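PDB 5MQO: Non-reducing end beta-L-arabinofuranosidase from Bacteroides thetaiotaomicron, which probably hydrolyses glycosidic bonds in plant pectin as a glycoside hydrolase of family GH127, acting as an aceric acidase. Local coordinates for residues Thr26-Asn38 with Phe391-Lys403. Sequence-based numbering, arbitrary orientation.
Sequences TDMSQSRYAKMAN and FNWRMLEVTGDAK
Trp393 and Asn38 meet through one indole hydrogen bond: NE1 of Trp393 lies 3.0 Å from OD1 of Asn38, which receives the N-H on a lone pair of its carbonyl. That oxygen lies in the ring plane, so the indole meets the amide edge-on; the planes of amide and ring are 85° apart. Trp393 reaches it because CG is anti to the backbone N (chi1 -177°), which carries the indole toward the loop; Tyr472 packs edge-to-face with the same ring. A leucine in place of Trp393 would probably leave Asn38 OD1 without its N-H donor and the amide freer to turn. Glu397 brings its carboxylate across that amide at about a right angle, and its OE2 comes close to OD1 of Asn38, but the two form no hydrogen bond, both being acceptors.

The helix end is gripped through the backbone. Glu397 O accepts nearly straight bonds from Lys35 N (2.8 Å) and Met36 N (3.1 Å), both in its carbonyl plane. This joins the N-terminal segment to helix 382-399 of the GH127 catalytic domain, whose clan is built on an (alpha/alpha)6 barrel, while Ala37 pairs with Leu476 in the adjoining sheet.

Two methionines pack on the helix. Met36, extended beyond CG, lays SD 4.1 Å from Leu396 CG and brings CE to 3.5 Å from Gly400 CA, just past the helix end. Met28 sets SD 3.5 Å from Glu397 CB and CE 3.7 Å from Val398 CG2. Separately, Thr26 crosses Arg394 at about a right angle: its CG2 touches NH2 of Arg394 at 3.1 Å and its OG1 lies over one guanidinium face toward the rim, while NE of Arg394 is salt-bridged to Asp309.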
loop_
_atom_site.group_PDB
_atom_site.type_symbol
_atom_site.label_atom_id
_atom_site.label_comp_id
_atom_site.label_asym_id
_atom_site.label_seq_id
_atom_site.Cartn_x
_atom_site.Cartn_y
_atom_site.Cartn_z
ATOM N N THR A 26 -7.263 -4.899 11.023
ATOM C CA THR A 26 -7.732 -3.748 11.799
ATOM C C THR A 26 -9.243 -3.746 12.027
ATOM O O THR A 26 -10.048 -3.796 11.096
ATOM C CB THR A 26 -7.266 -2.384 11.227
ATOM O OG1 THR A 26 -7.428 -2.360 9.810
ATOM C CG2 THR A 26 -5.795 -2.183 11.557
ATOM N N ASP A 27 -9.596 -3.583 13.290
ATOM C CA ASP A 27 -10.917 -3.806 13.746
ATOM C C ASP A 27 -11.650 -2.528 14.141
ATOM O O ASP A 27 -11.696 -2.180 15.320
ATOM C CB ASP A 27 -10.800 -4.738 14.928
ATOM C CG ASP A 27 -12.114 -5.202 15.415
ATOM O OD1 ASP A 27 -13.095 -5.102 14.650
ATOM O OD2 ASP A 27 -12.144 -5.677 16.571
ATOM N N MET A 28 -12.276 -1.868 13.165
ATOM C CA MET A 28 -13.176 -0.729 13.417
ATOM C C MET A 28 -14.636 -1.175 13.724
ATOM O O MET A 28 -15.578 -0.395 13.650
ATOM C CB MET A 28 -13.130 0.245 12.229
ATOM C CG MET A 28 -11.744 0.821 12.028
ATOM S SD MET A 28 -11.436 2.111 10.806
ATOM C CE MET A 28 -12.855 3.127 11.041
ATOM N N SER A 29 -14.814 -2.429 14.121
ATOM C CA SER A 29 -16.138 -2.996 14.301
ATOM C C SER A 29 -16.950 -2.346 15.435
ATOM O O SER A 29 -18.158 -2.292 15.339
ATOM C CB SER A 29 -16.005 -4.495 14.517
ATOM O OG SER A 29 -15.305 -4.748 15.725
ATOM N N GLN A 30 -16.276 -1.845 16.475
ATOM C CA GLN A 30 -16.898 -1.072 17.578
ATOM C C GLN A 30 -16.701 0.437 17.453
ATOM O O GLN A 30 -17.090 1.176 18.352
ATOM C CB GLN A 30 -16.297 -1.458 18.944
ATOM C CG GLN A 30 -16.160 -2.942 19.225
ATOM C CD GLN A 30 -17.496 -3.607 19.492
ATOM O OE1 GLN A 30 -18.128 -3.331 20.505
ATOM N NE2 GLN A 30 -17.936 -4.488 18.580
ATOM N N SER A 31 -16.079 0.903 16.382
ATOM C CA SER A 31 -15.679 2.304 16.319
ATOM C C SER A 31 -16.895 3.172 16.006
ATOM O O SER A 31 -17.594 2.889 15.063
ATOM C CB SER A 31 -14.568 2.481 15.286
ATOM O OG SER A 31 -13.434 1.735 15.685
ATOM N N ARG A 32 -17.149 4.214 16.792
ATOM C CA ARG A 32 -18.443 4.913 16.757
ATOM C C ARG A 32 -18.717 5.655 15.464
ATOM O O ARG A 32 -19.866 5.833 15.114
ATOM C CB ARG A 32 -18.554 5.920 17.897
ATOM C CG ARG A 32 -18.310 5.350 19.298
ATOM C CD ARG A 32 -17.281 6.183 20.065
ATOM N NE ARG A 32 -17.133 5.807 21.479
ATOM C CZ ARG A 32 -16.306 6.396 22.360
ATOM N NH1 ARG A 32 -15.515 7.424 22.008
ATOM N NH2 ARG A 32 -16.271 5.943 23.617
ATOM N N TYR A 33 -17.665 6.099 14.768
ATOM C CA TYR A 33 -17.798 6.872 13.529
ATOM C C TYR A 33 -17.123 6.154 12.366
ATOM O O TYR A 33 -16.652 6.774 11.417
ATOM C CB TYR A 33 -17.191 8.266 13.718
ATOM C CG TYR A 33 -17.681 8.977 14.951
ATOM C CD1 TYR A 33 -17.053 8.787 16.193
ATOM C CD2 TYR A 33 -18.791 9.835 14.893
ATOM C CE1 TYR A 33 -17.517 9.430 17.340
ATOM C CE2 TYR A 33 -19.257 10.487 16.036
ATOM C CZ TYR A 33 -18.620 10.271 17.249
ATOM O OH TYR A 33 -19.080 10.905 18.348
ATOM N N ALA A 34 -17.069 4.837 12.435
ATOM C CA ALA A 34 -16.665 4.048 11.306
ATOM C C ALA A 34 -17.943 3.717 10.562
ATOM O O ALA A 34 -19.029 3.794 11.142
ATOM C CB ALA A 34 -15.987 2.780 11.777
ATOM N N LYS A 35 -17.803 3.366 9.291
ATOM C CA LYS A 35 -18.918 2.918 8.458
ATOM C C LYS A 35 -18.766 1.489 7.966
ATOM O O LYS A 35 -19.761 0.809 7.698
ATOM C CB LYS A 35 -19.073 3.868 7.273
ATOM C CG LYS A 35 -19.095 5.318 7.731
ATOM C CD LYS A 35 -20.003 6.217 6.908
ATOM C CE LYS A 35 -20.759 7.166 7.838
ATOM N NZ LYS A 35 -21.788 7.899 7.064
ATOM N N MET A 36 -17.518 1.064 7.812
ATOM C CA MET A 36 -17.168 -0.302 7.486
ATOM C C MET A 36 -16.090 -0.809 8.417
ATOM O O MET A 36 -15.368 -0.021 9.021
ATOM C CB MET A 36 -16.581 -0.369 6.102
ATOM C CG MET A 36 -17.439 0.198 5.009
ATOM S SD MET A 36 -16.376 0.275 3.575
ATOM C CE MET A 36 -17.545 0.717 2.297
ATOM N N ALA A 37 -15.979 -2.125 8.496
ATOM C CA ALA A 37 -14.930 -2.783 9.246
ATOM C C ALA A 37 -14.345 -3.947 8.429
ATOM O O ALA A 37 -14.929 -4.359 7.416
ATOM C CB ALA A 37 -15.484 -3.255 10.565
ATOM N N ASN A 38 -13.158 -4.414 8.828
ATOM C CA ASN A 38 -12.508 -5.548 8.158
ATOM C C ASN A 38 -13.296 -6.861 8.335
ATOM O O ASN A 38 -14.088 -7.037 9.272
ATOM C CB ASN A 38 -11.076 -5.793 8.695
ATOM C CG ASN A 38 -9.996 -4.877 8.071
ATOM O OD1 ASN A 38 -10.182 -3.681 7.866
ATOM N ND2 ASN A 38 -8.842 -5.453 7.814
ATOM N N PHE A 391 -3.188 4.687 5.015
ATOM C CA PHE A 391 -3.992 5.922 5.138
ATOM C C PHE A 391 -5.311 5.730 4.379
ATOM O O PHE A 391 -6.396 5.893 4.944
ATOM C CB PHE A 391 -3.209 7.151 4.633
ATOM C CG PHE A 391 -3.984 8.471 4.641
ATOM C CD1 PHE A 391 -4.903 8.799 5.646
ATOM C CD2 PHE A 391 -3.737 9.425 3.656
ATOM C CE1 PHE A 391 -5.585 10.021 5.647
ATOM C CE2 PHE A 391 -4.424 10.654 3.655
ATOM C CZ PHE A 391 -5.361 10.941 4.650
ATOM N N ASN A 392 -5.221 5.299 3.129
ATOM C CA ASN A 392 -6.421 5.225 2.315
ATOM C C ASN A 392 -7.398 4.149 2.802
ATOM O O ASN A 392 -8.615 4.258 2.617
ATOM C CB ASN A 392 -6.071 5.015 0.848
ATOM C CG ASN A 392 -5.762 6.303 0.156
ATOM O OD1 ASN A 392 -6.626 6.920 -0.455
ATOM N ND2 ASN A 392 -4.528 6.743 0.280
ATOM N N TRP A 393 -6.850 3.109 3.412
ATOM C CA TRP A 393 -7.671 2.058 3.927
ATOM C C TRP A 393 -8.496 2.565 5.106
ATOM O O TRP A 393 -9.661 2.272 5.166
ATOM C CB TRP A 393 -6.847 0.846 4.302
ATOM C CG TRP A 393 -7.709 -0.267 4.765
ATOM C CD1 TRP A 393 -7.962 -0.620 6.061
ATOM C CD2 TRP A 393 -8.482 -1.145 3.950
ATOM N NE1 TRP A 393 -8.824 -1.682 6.097
ATOM C CE2 TRP A 393 -9.153 -2.029 4.810
ATOM C CE3 TRP A 393 -8.661 -1.282 2.570
ATOM C CZ2 TRP A 393 -9.989 -3.025 4.344
ATOM C CZ3 TRP A 393 -9.492 -2.294 2.099
ATOM C CH2 TRP A 393 -10.152 -3.140 2.992
ATOM N N ARG A 394 -7.897 3.335 6.011
ATOM C CA ARG A 394 -8.625 3.932 7.132
ATOM C C ARG A 394 -9.683 4.912 6.633
ATOM O O ARG A 394 -10.836 4.902 7.098
ATOM C CB ARG A 394 -7.686 4.652 8.072
ATOM C CG ARG A 394 -7.105 3.802 9.187
ATOM C CD ARG A 394 -6.166 2.758 8.669
ATOM N NE ARG A 394 -5.491 2.058 9.742
ATOM C CZ ARG A 394 -4.869 0.895 9.589
ATOM N NH1 ARG A 394 -4.791 0.288 8.404
ATOM N NH2 ARG A 394 -4.296 0.336 10.643
ATOM N N MET A 395 -9.310 5.726 5.652
ATOM C CA MET A 395 -10.277 6.655 5.057
ATOM C C MET A 395 -11.474 5.925 4.410
ATOM O O MET A 395 -12.620 6.364 4.547
ATOM C CB MET A 395 -9.593 7.592 4.065
ATOM C CG MET A 395 -8.548 8.494 4.716
ATOM S SD MET A 395 -9.177 9.759 5.831
ATOM C CE MET A 395 -9.993 10.831 4.659
ATOM N N LEU A 396 -11.212 4.809 3.743
ATOM C CA LEU A 396 -12.293 3.949 3.282
ATOM C C LEU A 396 -13.226 3.548 4.437
ATOM O O LEU A 396 -14.445 3.760 4.336
ATOM C CB LEU A 396 -11.762 2.692 2.593
ATOM C CG LEU A 396 -12.802 1.706 2.030
ATOM C CD1 LEU A 396 -13.610 2.326 0.885
ATOM C CD2 LEU A 396 -12.087 0.449 1.559
ATOM N N GLU A 397 -12.666 2.996 5.519
ATOM C CA GLU A 397 -13.499 2.442 6.621
ATOM C C GLU A 397 -14.321 3.551 7.350
ATOM O O GLU A 397 -15.468 3.363 7.685
ATOM C CB GLU A 397 -12.653 1.583 7.599
ATOM C CG GLU A 397 -11.925 0.406 6.921
ATOM C CD GLU A 397 -11.805 -0.882 7.750
ATOM O OE1 GLU A 397 -11.378 -0.891 8.946
ATOM O OE2 GLU A 397 -12.134 -1.934 7.168
ATOM N N VAL A 398 -13.723 4.715 7.527
ATOM C CA VAL A 398 -14.390 5.882 8.096
ATOM C C VAL A 398 -15.462 6.558 7.224
ATOM O O VAL A 398 -16.296 7.278 7.763
ATOM C CB VAL A 398 -13.308 6.933 8.430
ATOM C CG1 VAL A 398 -13.874 8.325 8.593
ATOM C CG2 VAL A 398 -12.541 6.519 9.674
ATOM N N THR A 399 -15.401 6.392 5.900
ATOM C CA THR A 399 -16.295 7.117 4.960
ATOM C C THR A 399 -17.181 6.275 4.037
ATOM O O THR A 399 -18.202 6.760 3.558
ATOM C CB THR A 399 -15.506 8.072 4.033
ATOM O OG1 THR A 399 -14.614 7.334 3.192
ATOM C CG2 THR A 399 -14.733 9.060 4.833
ATOM N N GLY A 400 -16.778 5.048 3.730
ATOM C CA GLY A 400 -17.536 4.224 2.819
ATOM C C GLY A 400 -17.397 4.627 1.373
ATOM O O GLY A 400 -18.107 4.098 0.537
ATOM N N ASP A 401 -16.453 5.523 1.065
ATOM C CA ASP A 401 -16.293 6.080 -0.273
ATOM C C ASP A 401 -15.309 5.229 -1.068
ATOM O O ASP A 401 -14.146 5.075 -0.694
ATOM C CB ASP A 401 -15.780 7.509 -0.150
ATOM C CG ASP A 401 -15.928 8.327 -1.439
ATOM O OD1 ASP A 401 -15.663 7.812 -2.563
ATOM O OD2 ASP A 401 -16.285 9.522 -1.293
ATOM N N ALA A 402 -15.774 4.682 -2.185
ATOM C CA ALA A 402 -14.948 3.800 -3.014
ATOM C C ALA A 402 -13.643 4.446 -3.544
ATOM O O ALA A 402 -12.697 3.728 -3.920
ATOM C CB ALA A 402 -15.769 3.280 -4.175
ATOM N N LYS A 403 -13.591 5.779 -3.594
ATOM C CA LYS A 403 -12.416 6.455 -4.124
ATOM C C LYS A 403 -11.167 6.195 -3.269
ATOM O O LYS A 403 -10.056 6.210 -3.784
ATOM C CB LYS A 403 -12.673 7.953 -4.290
ATOM C CG LYS A 403 -12.588 8.760 -3.005
ATOM C CD LYS A 403 -13.120 10.161 -3.199
ATOM C CE LYS A 403 -12.830 11.040 -1.993
ATOM N NZ LYS A 403 -12.762 12.464 -2.413
#